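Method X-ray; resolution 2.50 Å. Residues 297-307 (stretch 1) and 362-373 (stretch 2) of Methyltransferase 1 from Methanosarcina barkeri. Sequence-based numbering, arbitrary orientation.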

# COMPACT_ATOMS: atom_id res chain seq x y z
N ASP A 297 -2.91 -9.35 -9.53
CA ASP A 297 -2.38 -10.38 -10.42
C ASP A 297 -2.32 -11.73 -9.76
O ASP A 297 -2.56 -11.88 -8.56
CB ASP A 297 -1.05 -10.00 -11.12
CG ASP A 297 0.18 -10.12 -10.23
OD1 ASP A 297 0.40 -11.19 -9.64
OD2 ASP A 297 0.98 -9.16 -10.20
N VAL A 298 -2.01 -12.72 -10.56
CA VAL A 298 -2.25 -14.08 -10.16
C VAL A 298 -0.92 -14.80 -10.07
O VAL A 298 -0.88 -16.04 -10.01
CB VAL A 298 -3.28 -14.69 -11.12
CG1 VAL A 298 -2.63 -15.26 -12.41
CG2 VAL A 298 -4.17 -15.65 -10.43
N MET A 299 0.15 -13.99 -9.99
CA MET A 299 1.52 -14.50 -9.84
C MET A 299 2.39 -13.63 -8.93
O MET A 299 3.54 -13.33 -9.26
CB MET A 299 2.19 -14.74 -11.22
CG MET A 299 2.23 -13.54 -12.23
SD MET A 299 0.59 -13.14 -12.90
CE MET A 299 1.07 -13.00 -14.66
N GLY A 300 1.84 -13.28 -7.75
CA GLY A 300 2.42 -12.27 -6.87
C GLY A 300 3.86 -12.53 -6.48
O GLY A 300 4.65 -11.59 -6.43
N ASN A 301 4.18 -13.80 -6.19
CA ASN A 301 5.50 -14.20 -5.70
C ASN A 301 6.35 -14.78 -6.82
O ASN A 301 7.56 -14.56 -6.88
CB ASN A 301 5.40 -15.25 -4.60
CG ASN A 301 4.86 -14.72 -3.27
OD1 ASN A 301 3.91 -15.25 -2.72
ND2 ASN A 301 5.50 -13.69 -2.75
N LEU A 302 5.73 -15.52 -7.73
CA LEU A 302 6.48 -16.19 -8.76
C LEU A 302 7.37 -15.23 -9.57
O LEU A 302 8.50 -15.60 -9.91
CB LEU A 302 5.53 -16.95 -9.67
CG LEU A 302 6.11 -17.65 -10.91
CD1 LEU A 302 5.27 -18.83 -11.25
CD2 LEU A 302 6.24 -16.70 -12.08
N VAL A 303 6.89 -14.02 -9.86
CA VAL A 303 7.65 -13.09 -10.69
C VAL A 303 8.97 -12.59 -10.05
O VAL A 303 9.77 -11.92 -10.73
CB VAL A 303 6.80 -11.83 -11.08
CG1 VAL A 303 5.77 -12.21 -12.15
CG2 VAL A 303 6.12 -11.22 -9.84
N MET A 304 9.19 -12.88 -8.77
CA MET A 304 10.41 -12.43 -8.10
C MET A 304 11.54 -13.40 -8.42
O MET A 304 12.73 -13.07 -8.26
CB MET A 304 10.24 -12.36 -6.55
CG MET A 304 9.40 -11.20 -5.99
SD MET A 304 9.28 -10.99 -4.16
CE MET A 304 8.18 -12.35 -3.87
N GLN A 305 11.14 -14.58 -8.89
CA GLN A 305 12.01 -15.75 -8.98
C GLN A 305 13.37 -15.41 -9.60
O GLN A 305 14.38 -15.99 -9.23
CB GLN A 305 11.30 -16.84 -9.80
CG GLN A 305 11.14 -16.47 -11.29
CD GLN A 305 10.12 -17.30 -12.05
OE1 GLN A 305 9.88 -18.46 -11.75
NE2 GLN A 305 9.54 -16.69 -13.07
N CYS A 306 13.37 -14.50 -10.58
CA CYS A 306 14.57 -14.07 -11.24
C CYS A 306 14.60 -12.58 -11.53
O CYS A 306 15.29 -12.16 -12.45
CB CYS A 306 14.78 -14.83 -12.55
SG CYS A 306 14.85 -16.64 -12.39
N CYS A 307 13.88 -11.77 -10.78
CA CYS A 307 13.91 -10.34 -11.04
C CYS A 307 15.27 -9.74 -10.70
O CYS A 307 16.00 -10.29 -9.92
CB CYS A 307 12.83 -9.62 -10.24
SG CYS A 307 13.10 -9.65 -8.45
N TYR A 362 0.70 -23.07 -9.59
CA TYR A 362 -0.60 -23.73 -9.83
C TYR A 362 -1.81 -22.80 -9.72
O TYR A 362 -2.97 -23.22 -9.92
CB TYR A 362 -0.77 -25.00 -8.97
CG TYR A 362 0.28 -26.07 -9.28
CD1 TYR A 362 0.25 -26.79 -10.49
CD2 TYR A 362 1.34 -26.32 -8.39
CE1 TYR A 362 1.24 -27.74 -10.78
CE2 TYR A 362 2.32 -27.26 -8.68
CZ TYR A 362 2.26 -27.98 -9.87
OH TYR A 362 3.25 -28.91 -10.14
N ARG A 363 -1.52 -21.53 -9.43
CA ARG A 363 -2.57 -20.57 -9.28
C ARG A 363 -3.39 -20.34 -10.55
O ARG A 363 -4.59 -20.11 -10.45
CB ARG A 363 -2.01 -19.24 -8.78
CG ARG A 363 -2.98 -18.42 -7.88
CD ARG A 363 -2.22 -17.22 -7.30
NE ARG A 363 -1.36 -17.71 -6.23
CZ ARG A 363 -1.78 -17.98 -4.99
NH1 ARG A 363 -3.06 -17.81 -4.63
NH2 ARG A 363 -0.93 -18.47 -4.13
N ASP A 364 -2.75 -20.41 -11.74
CA ASP A 364 -3.38 -19.99 -13.00
C ASP A 364 -2.47 -20.37 -14.17
O ASP A 364 -1.25 -20.41 -14.00
CB ASP A 364 -3.55 -18.48 -13.01
CG ASP A 364 -4.59 -18.00 -14.01
OD1 ASP A 364 -4.17 -17.57 -15.11
OD2 ASP A 364 -5.81 -18.06 -13.72
N PRO A 365 -3.04 -20.63 -15.37
CA PRO A 365 -2.12 -20.90 -16.48
C PRO A 365 -1.20 -19.73 -16.80
O PRO A 365 -0.09 -19.95 -17.28
CB PRO A 365 -3.07 -21.22 -17.65
CG PRO A 365 -4.37 -20.67 -17.27
CD PRO A 365 -4.45 -20.77 -15.79
N GLN A 366 -1.64 -18.51 -16.51
CA GLN A 366 -0.79 -17.33 -16.72
C GLN A 366 0.48 -17.39 -15.87
O GLN A 366 1.52 -16.85 -16.24
CB GLN A 366 -1.55 -16.04 -16.42
CG GLN A 366 -2.70 -15.79 -17.38
CD GLN A 366 -3.45 -14.52 -17.07
OE1 GLN A 366 -3.06 -13.43 -17.51
NE2 GLN A 366 -4.57 -14.65 -16.36
N ALA A 367 0.39 -18.06 -14.73
CA ALA A 367 1.51 -18.14 -13.83
C ALA A 367 2.36 -19.36 -14.20
O ALA A 367 3.61 -19.27 -14.31
CB ALA A 367 1.03 -18.20 -12.41
N TYR A 368 1.67 -20.49 -14.40
CA TYR A 368 2.33 -21.72 -14.80
C TYR A 368 3.39 -21.55 -15.90
O TYR A 368 4.51 -22.04 -15.77
CB TYR A 368 1.28 -22.76 -15.24
CG TYR A 368 1.87 -24.14 -15.36
CD1 TYR A 368 1.92 -24.99 -14.25
CD2 TYR A 368 2.42 -24.59 -16.57
CE1 TYR A 368 2.50 -26.24 -14.32
CE2 TYR A 368 3.00 -25.88 -16.65
CZ TYR A 368 3.03 -26.68 -15.51
OH TYR A 368 3.58 -27.93 -15.56
N MET A 369 3.02 -20.87 -16.99
CA MET A 369 3.92 -20.64 -18.11
C MET A 369 5.08 -19.74 -17.73
O MET A 369 6.19 -19.87 -18.24
CB MET A 369 3.15 -20.02 -19.28
CG MET A 369 3.94 -19.89 -20.61
SD MET A 369 4.88 -18.33 -20.76
CE MET A 369 3.61 -17.24 -21.36
N LEU A 370 4.85 -18.82 -16.81
CA LEU A 370 5.86 -17.83 -16.49
C LEU A 370 6.89 -18.35 -15.51
O LEU A 370 7.91 -17.70 -15.28
CB LEU A 370 5.18 -16.57 -15.96
CG LEU A 370 5.15 -15.31 -16.83
CD1 LEU A 370 5.46 -15.59 -18.24
CD2 LEU A 370 3.87 -14.58 -16.68
N ALA A 371 6.62 -19.52 -14.92
CA ALA A 371 7.58 -20.21 -14.05
C ALA A 371 8.93 -20.43 -14.78
O ALA A 371 8.95 -20.87 -15.92
CB ALA A 371 7.01 -21.52 -13.56
N TYR A 372 10.04 -20.08 -14.14
CA TYR A 372 11.30 -19.89 -14.85
C TYR A 372 11.71 -21.12 -15.67
O TYR A 372 12.33 -20.95 -16.73
CB TYR A 372 12.43 -19.44 -13.89
CG TYR A 372 12.92 -20.54 -12.98
CD1 TYR A 372 12.29 -20.78 -11.75
CD2 TYR A 372 13.99 -21.38 -13.36
CE1 TYR A 372 12.72 -21.83 -10.92
CE2 TYR A 372 14.43 -22.43 -12.54
CZ TYR A 372 13.79 -22.65 -11.32
OH TYR A 372 14.21 -23.69 -10.50
N ASP A 373 11.39 -22.33 -15.24
CA ASP A 373 11.69 -23.49 -16.10
C ASP A 373 10.87 -23.48 -17.40
O ASP A 373 11.41 -23.79 -18.47
CB ASP A 373 11.55 -24.83 -15.39
CG ASP A 373 10.18 -25.04 -14.83
OD1 ASP A 373 9.58 -24.01 -14.44
OD2 ASP A 373 9.68 -26.20 -14.78

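A single glutamine amide supplies both hydrogen bonds that join these two stretches, and it does so by reading the backbone of its partner rather than any side chain. Q305 donates from NE2 to the carbonyl O of L370 at 2.9 Å, while its OE1 accepts from the backbone N of Y372, also at 2.9 Å. The two bonded residues flank A371, which occupies the N-cap position of the helix beginning at Y372. Here lies the general principle: a primary amide carries a donor and an acceptor at one end of a side chain, and so can pair with both a carbonyl and an amide of the main chain. With chi1 in the p well and chi2 in t, the Q305 side chain extends to the far chain from a CA-to-CB bond that already points toward it. The small side chain of A371 points away overall, and its CA lies 3.7 Å from Q305 OE1.

The rest of the contact is largely apolar, and the two chains run in the same direction through it: V298 lies across from R363, M299 from A367, L302 from A371 and Q305 from Y372. M299 and A367 make the nearest backbone approach of this series, with their CA atoms 5.4 Å apart. The small side chain of A367 suits so close a passage, its CB touching M299 CB at 3.8 Å. Farther out, the flexible thioether of M299 carries CE to within 3.8 Å of L370 CD2.

L302, with both chi angles in t, spreads its branches over the turn. L302 CD1 packs against A371 CB at 3.9 Å and approaches A367 O at 3.5 Å, whereas L302 CD2 meets L370 CB at 4.0 Å. A branched aliphatic residue thus covers hydrocarbon on several neighbours; L302 CD2 also lies 3.7 Å from L370 O, which still accepts from Q305 NE2. Beyond it, C306 places SG 4.0 Å from Y372 CB and 5.2 Å from the centroid of the Y372 ring, an oblique sulfur-aromatic approach.

At the other end, V298 has the largest area covered by the opposing stretch. Its compact branched side chain points toward stretch 2, with V298 CG1 3.4 Å from D364 CB and V298 CG2 3.9 Å from R363 CG. The aliphatic part of the arginine is what packs here; its guanidinium nitrogens are engaged in hydrogen bonds outside this contact. D364 likewise offers its methylene to V298 while its OD1 is employed within its own stretch and its OD2 is bonded elsewhere in the structure: D364 OD1 caps the following helix by accepting from Q366 N at 3.0 Å and also accepts from Q366 NE2 at 3.2 Å. On the facing side, M299 N donates to D297 OD1 at 2.8 Å, steadying the loop that presents V298 and M299.

In all, 555 Å² is buried, summed over both stretches. The example shows how apolar packing can line a contact between two short segments of mixed loop and helix while one well-placed amide meets the polar needs of a backbone turn.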